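Local structure of HD domain protein (Enterococcus faecalis, 4LRL) at residues F295-F308 with V324-D337. The protein probably hydrolyses deoxyribonucleoside triphosphates as a metal-dependent HD-domain phosphohydrolase whose activity is tuned by nucleotides bound at allosteric sites. Residues are numbered along the deposited sequence; the frame is centred on the assembly and turned at random.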
loop_
_atom_site.group_PDB
_atom_site.type_symbol
_atom_site.label_atom_id
_atom_site.label_comp_id
_atom_site.label_asym_id
_atom_site.label_seq_id
_atom_site.Cartn_x
_atom_site.Cartn_y
_atom_site.Cartn_z
ATOM N N PHE C 295 -45.891 8.180 32.529
ATOM C CA PHE C 295 -44.582 8.808 32.393
ATOM C C PHE C 295 -44.713 10.118 31.620
ATOM O O PHE C 295 -44.649 10.124 30.387
ATOM C CB PHE C 295 -43.609 7.849 31.685
ATOM C CG PHE C 295 -42.185 8.330 31.660
ATOM C CD1 PHE C 295 -41.334 8.072 32.733
ATOM C CD2 PHE C 295 -41.691 9.036 30.562
ATOM C CE1 PHE C 295 -40.014 8.517 32.716
ATOM C CE2 PHE C 295 -40.378 9.490 30.536
ATOM C CZ PHE C 295 -39.533 9.226 31.610
ATOM N N ASP C 296 -44.897 11.226 32.334
ATOM C CA ASP C 296 -45.114 12.513 31.664
ATOM C C ASP C 296 -43.864 13.404 31.569
ATOM O O ASP C 296 -43.967 14.607 31.295
ATOM C CB ASP C 296 -46.303 13.276 32.273
ATOM C CG ASP C 296 -46.965 14.235 31.270
ATOM O OD1 ASP C 296 -46.605 14.189 30.066
ATOM O OD2 ASP C 296 -47.843 15.034 31.686
ATOM N N TYR C 297 -42.685 12.812 31.767
ATOM C CA TYR C 297 -41.433 13.547 31.595
ATOM C C TYR C 297 -41.151 13.841 30.121
ATOM O O TYR C 297 -41.481 13.041 29.241
ATOM C CB TYR C 297 -40.252 12.803 32.221
ATOM C CG TYR C 297 -39.041 13.681 32.433
ATOM C CD1 TYR C 297 -38.932 14.492 33.567
ATOM C CD2 TYR C 297 -38.008 13.712 31.497
ATOM C CE1 TYR C 297 -37.815 15.312 33.763
ATOM C CE2 TYR C 297 -36.890 14.526 31.679
ATOM C CZ TYR C 297 -36.797 15.319 32.811
ATOM O OH TYR C 297 -35.689 16.117 32.987
ATOM N N ASP C 298 -40.543 14.998 29.876
ATOM C CA ASP C 298 -40.217 15.460 28.533
ATOM C C ASP C 298 -38.923 14.811 28.026
ATOM O O ASP C 298 -37.873 14.941 28.659
ATOM C CB ASP C 298 -40.093 16.994 28.542
ATOM C CG ASP C 298 -40.001 17.594 27.146
ATOM O OD1 ASP C 298 -39.764 18.820 27.057
ATOM O OD2 ASP C 298 -40.168 16.858 26.144
ATOM N N LEU C 299 -39.008 14.116 26.890
ATOM C CA LEU C 299 -37.827 13.522 26.241
ATOM C C LEU C 299 -37.071 14.520 25.370
ATOM O O LEU C 299 -35.946 14.242 24.938
ATOM C CB LEU C 299 -38.211 12.318 25.382
ATOM C CG LEU C 299 -38.722 11.059 26.073
ATOM C CD1 LEU C 299 -39.424 10.172 25.063
ATOM C CD2 LEU C 299 -37.593 10.316 26.755
ATOM N N GLN C 300 -37.707 15.662 25.098
ATOM C CA GLN C 300 -37.120 16.755 24.315
ATOM C C GLN C 300 -36.539 16.272 22.986
ATOM O O GLN C 300 -35.434 16.661 22.591
ATOM C CB GLN C 300 -36.063 17.502 25.140
ATOM C CG GLN C 300 -36.634 18.288 26.320
ATOM C CD GLN C 300 -35.586 18.671 27.352
ATOM O OE1 GLN C 300 -34.452 19.012 27.015
ATOM N NE2 GLN C 300 -35.971 18.626 28.625
ATOM N N ALA C 301 -37.293 15.419 22.301
ATOM C CA ALA C 301 -36.824 14.809 21.069
ATOM C C ALA C 301 -37.821 15.059 19.948
ATOM O O ALA C 301 -38.310 14.119 19.316
ATOM C CB ALA C 301 -36.591 13.321 21.277
ATOM N N SER C 302 -38.102 16.341 19.713
ATOM C CA SER C 302 -39.119 16.797 18.759
ATOM C C SER C 302 -39.052 16.141 17.382
ATOM O O SER C 302 -40.082 15.744 16.838
ATOM C CB SER C 302 -39.057 18.318 18.602
ATOM O OG SER C 302 -37.747 18.723 18.236
ATOM N N LEU C 303 -37.842 16.021 16.834
ATOM C CA LEU C 303 -37.635 15.443 15.504
ATOM C C LEU C 303 -37.845 13.927 15.468
ATOM O O LEU C 303 -37.964 13.345 14.392
ATOM C CB LEU C 303 -36.257 15.814 14.949
ATOM C CG LEU C 303 -35.843 17.290 14.814
ATOM C CD1 LEU C 303 -34.414 17.406 14.278
ATOM C CD2 LEU C 303 -36.803 18.092 13.943
ATOM N N LEU C 304 -37.897 13.293 16.638
ATOM C CA LEU C 304 -38.196 11.858 16.725
ATOM C C LEU C 304 -39.662 11.553 17.025
ATOM O O LEU C 304 -40.126 10.422 16.822
ATOM C CB LEU C 304 -37.327 11.181 17.778
ATOM C CG LEU C 304 -35.931 10.700 17.401
ATOM C CD1 LEU C 304 -35.325 10.005 18.612
ATOM C CD2 LEU C 304 -35.954 9.759 16.202
ATOM N N VAL C 305 -40.380 12.565 17.506
ATOM C CA VAL C 305 -41.758 12.404 17.936
ATOM C C VAL C 305 -42.670 11.822 16.835
ATOM O O VAL C 305 -43.429 10.897 17.117
ATOM C CB VAL C 305 -42.313 13.720 18.557
ATOM C CG1 VAL C 305 -43.801 13.601 18.890
ATOM C CG2 VAL C 305 -41.513 14.085 19.801
ATOM N N PRO C 306 -42.578 12.330 15.579
ATOM C CA PRO C 306 -43.382 11.734 14.498
ATOM C C PRO C 306 -43.138 10.238 14.327
ATOM O O PRO C 306 -44.041 9.507 13.925
ATOM C CB PRO C 306 -42.899 12.475 13.252
ATOM C CG PRO C 306 -42.378 13.759 13.750
ATOM C CD PRO C 306 -41.777 13.469 15.083
ATOM N N PHE C 307 -41.924 9.801 14.650
ATOM C CA PHE C 307 -41.540 8.398 14.548
ATOM C C PHE C 307 -41.991 7.572 15.759
ATOM O O PHE C 307 -42.388 6.414 15.606
ATOM C CB PHE C 307 -40.031 8.286 14.270
ATOM C CG PHE C 307 -39.615 9.013 13.022
ATOM C CD1 PHE C 307 -39.631 8.367 11.790
ATOM C CD2 PHE C 307 -39.282 10.361 13.069
ATOM C CE1 PHE C 307 -39.287 9.046 10.634
ATOM C CE2 PHE C 307 -38.949 11.052 11.922
ATOM C CZ PHE C 307 -38.948 10.395 10.702
ATOM N N PHE C 308 -41.951 8.172 16.951
ATOM C CA PHE C 308 -42.583 7.567 18.126
ATOM C C PHE C 308 -44.062 7.287 17.853
ATOM O O PHE C 308 -44.575 6.220 18.196
ATOM C CB PHE C 308 -42.487 8.486 19.344
ATOM C CG PHE C 308 -41.098 8.678 19.877
ATOM C CD1 PHE C 308 -40.744 9.883 20.476
ATOM C CD2 PHE C 308 -40.148 7.665 19.803
ATOM C CE1 PHE C 308 -39.459 10.083 20.989
ATOM C CE2 PHE C 308 -38.861 7.857 20.313
ATOM C CZ PHE C 308 -38.519 9.068 20.907
ATOM N N VAL C 324 -28.514 14.251 15.125
ATOM C CA VAL C 324 -29.793 14.442 15.788
ATOM C C VAL C 324 -29.926 13.434 16.928
ATOM O O VAL C 324 -30.209 13.817 18.067
ATOM C CB VAL C 324 -30.993 14.343 14.794
ATOM C CG1 VAL C 324 -32.315 14.229 15.544
ATOM C CG2 VAL C 324 -31.021 15.562 13.862
ATOM N N LEU C 325 -29.677 12.162 16.620
ATOM C CA LEU C 325 -29.800 11.083 17.604
ATOM C C LEU C 325 -28.862 11.253 18.789
ATOM O O LEU C 325 -29.298 11.190 19.941
ATOM C CB LEU C 325 -29.596 9.711 16.957
ATOM C CG LEU C 325 -30.713 9.206 16.036
ATOM C CD1 LEU C 325 -30.404 7.811 15.548
ATOM C CD2 LEU C 325 -32.027 9.196 16.751
ATOM N N SER C 326 -27.580 11.486 18.510
ATOM C CA SER C 326 -26.597 11.614 19.576
ATOM C C SER C 326 -26.893 12.819 20.472
ATOM O O SER C 326 -26.699 12.756 21.685
ATOM C CB SER C 326 -25.165 11.635 19.030
ATOM O OG SER C 326 -25.007 12.641 18.058
ATOM N N THR C 327 -27.398 13.896 19.873
ATOM C CA THR C 327 -27.811 15.071 20.634
ATOM C C THR C 327 -28.918 14.727 21.644
ATOM O O THR C 327 -28.843 15.097 22.818
ATOM C CB THR C 327 -28.239 16.218 19.703
ATOM O OG1 THR C 327 -27.134 16.583 18.861
ATOM C CG2 THR C 327 -28.693 17.448 20.512
ATOM N N TYR C 328 -29.924 13.990 21.189
ATOM C CA TYR C 328 -30.998 13.574 22.073
ATOM C C TYR C 328 -30.502 12.596 23.139
ATOM O O TYR C 328 -30.902 12.709 24.305
ATOM C CB TYR C 328 -32.194 13.012 21.290
ATOM C CG TYR C 328 -32.897 14.010 20.384
ATOM C CD1 TYR C 328 -33.661 13.572 19.297
ATOM C CD2 TYR C 328 -32.799 15.387 20.601
ATOM C CE1 TYR C 328 -34.315 14.478 18.457
ATOM C CE2 TYR C 328 -33.445 16.303 19.760
ATOM C CZ TYR C 328 -34.201 15.836 18.694
ATOM O OH TYR C 328 -34.849 16.723 17.863
ATOM N N PHE C 329 -29.608 11.676 22.760
ATOM C CA PHE C 329 -29.029 10.725 23.733
ATOM C C PHE C 329 -28.297 11.426 24.895
ATOM O O PHE C 329 -28.391 10.992 26.043
ATOM C CB PHE C 329 -28.072 9.730 23.065
ATOM C CG PHE C 329 -28.691 8.918 21.957
ATOM C CD1 PHE C 329 -27.882 8.320 21.001
ATOM C CD2 PHE C 329 -30.075 8.764 21.855
ATOM C CE1 PHE C 329 -28.436 7.571 19.971
ATOM C CE2 PHE C 329 -30.630 8.027 20.832
ATOM C CZ PHE C 329 -29.807 7.423 19.884
ATOM N N THR C 330 -27.581 12.503 24.589
ATOM C CA THR C 330 -26.936 13.321 25.613
ATOM C C THR C 330 -27.939 13.904 26.621
ATOM O O THR C 330 -27.712 13.817 27.825
ATOM C CB THR C 330 -26.049 14.417 24.983
ATOM O OG1 THR C 330 -25.029 13.789 24.198
ATOM C CG2 THR C 330 -25.398 15.303 26.050
ATOM N N GLN C 331 -29.050 14.466 26.138
ATOM C CA GLN C 331 -30.103 14.944 27.046
ATOM C C GLN C 331 -30.663 13.776 27.845
ATOM O O GLN C 331 -30.876 13.896 29.046
ATOM C CB GLN C 331 -31.266 15.602 26.304
ATOM C CG GLN C 331 -30.941 16.737 25.335
ATOM C CD GLN C 331 -32.030 16.863 24.269
ATOM O OE1 GLN C 331 -33.024 16.123 24.293
ATOM N NE2 GLN C 331 -31.847 17.786 23.325
ATOM N N TRP C 332 -30.886 12.644 27.175
ATOM C CA TRP C 332 -31.518 11.470 27.807
ATOM C C TRP C 332 -30.728 10.888 28.972
ATOM O O TRP C 332 -31.300 10.240 29.850
ATOM C CB TRP C 332 -31.828 10.362 26.790
ATOM C CG TRP C 332 -32.833 10.746 25.739
ATOM C CD1 TRP C 332 -33.579 11.888 25.690
ATOM C CD2 TRP C 332 -33.227 9.966 24.604
ATOM N NE1 TRP C 332 -34.394 11.877 24.587
ATOM C CE2 TRP C 332 -34.203 10.708 23.904
ATOM C CE3 TRP C 332 -32.857 8.705 24.114
ATOM C CZ2 TRP C 332 -34.809 10.238 22.732
ATOM C CZ3 TRP C 332 -33.460 8.237 22.944
ATOM C CH2 TRP C 332 -34.421 9.004 22.267
ATOM N N MET C 333 -29.418 11.118 28.978
ATOM C CA MET C 333 -28.580 10.738 30.114
ATOM C C MET C 333 -29.127 11.292 31.435
ATOM O O MET C 333 -28.887 10.715 32.492
ATOM C CB MET C 333 -27.124 11.172 29.892
ATOM C CG MET C 333 -26.294 10.173 29.071
ATOM S SD MET C 333 -24.547 10.622 28.848
ATOM C CE MET C 333 -23.996 10.758 30.554
ATOM N N ASP C 334 -29.888 12.384 31.357
ATOM C CA ASP C 334 -30.404 13.074 32.548
ATOM C C ASP C 334 -31.914 12.900 32.800
ATOM O O ASP C 334 -32.466 13.487 33.738
ATOM C CB ASP C 334 -30.023 14.555 32.492
ATOM C CG ASP C 334 -28.522 14.765 32.362
ATOM O OD1 ASP C 334 -27.745 13.979 32.951
ATOM O OD2 ASP C 334 -28.115 15.714 31.661
ATOM N N VAL C 335 -32.562 12.085 31.967
ATOM C CA VAL C 335 -33.979 11.730 32.108
ATOM C C VAL C 335 -34.182 10.758 33.287
ATOM O O VAL C 335 -33.386 9.839 33.462
ATOM C CB VAL C 335 -34.518 11.134 30.768
ATOM C CG1 VAL C 335 -35.803 10.311 30.967
ATOM C CG2 VAL C 335 -34.749 12.251 29.754
ATOM N N PRO C 336 -35.238 10.961 34.103
ATOM C CA PRO C 336 -35.412 10.102 35.276
ATOM C C PRO C 336 -36.073 8.754 34.961
ATOM O O PRO C 336 -37.159 8.435 35.466
ATOM C CB PRO C 336 -36.273 10.956 36.218
ATOM C CG PRO C 336 -37.060 11.817 35.318
ATOM C CD PRO C 336 -36.238 12.043 34.071
ATOM N N ASP C 337 -35.412 7.993 34.103
ATOM C CA ASP C 337 -35.663 6.582 33.956
ATOM C C ASP C 337 -34.297 5.931 33.988
ATOM O O ASP C 337 -33.392 6.338 33.257
ATOM C CB ASP C 337 -36.370 6.276 32.640
ATOM C CG ASP C 337 -36.543 4.780 32.409
ATOM O OD1 ASP C 337 -37.285 4.136 33.190
ATOM O OD2 ASP C 337 -35.930 4.249 31.453
#
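Tyr328 and Trp332, one turn apart on helix 322-332, each form one hydrogen bond with the backbone of residues 299-303. Indole NE1 of Trp332 gives its hydrogen to Leu299 O at 2.9 Å; the acceptor lies in the ring plane and is met on a lone pair, though the bond is bent (145°). The Tyr328 hydroxyl accepts from Leu303 N at 3.2 Å. Tyrosine suits this place because its ring also carries the chain: Ala301 CA sits over the centre of one face, 3.6 Å from the centroid in a CH-pi contact. A side chain as small as that of Ala301 lets the backbone come this close, and its CB also touches the edge of Trp332.

Leu304 CD1 lies near the edge of Tyr328, 3.9 Å from Trp332 CH2 and equally near Leu325 CD2, while Leu303 CD1 packs against Val324.

Beyond the helix a second cluster forms. Pro336 CD stands almost on the normal of the Tyr297 ring, 3.3 Å above its centre, in a CH-pi contact; bonded to the proline nitrogen, CD probably has slightly positive hydrogens, which suit a pi face. Chi1 of -163° turns that ring beside its own carbonyl carbon, where Val335 CG2 approaches Tyr297 CE2 obliquely. Val335 CG1 meets the edge of the Phe295 ring. An Asx turn, Asp298 OD2 accepting from Gln300 N, shapes the chain between the two clusters.

Both segments belong to the HD-associated region, where aromatic side chains here pack an irregular chain onto a helix. Asp337 caps the following helix through Leu340 N and forms a salt bridge with Arg285 of helix 270-291. That helix packs on Phe329 and Trp332, helix 338-348 on Leu299 and Trp332, and helix 142-149 on Leu304 and Phe308, while a second subunit packs against Leu303 and Val324.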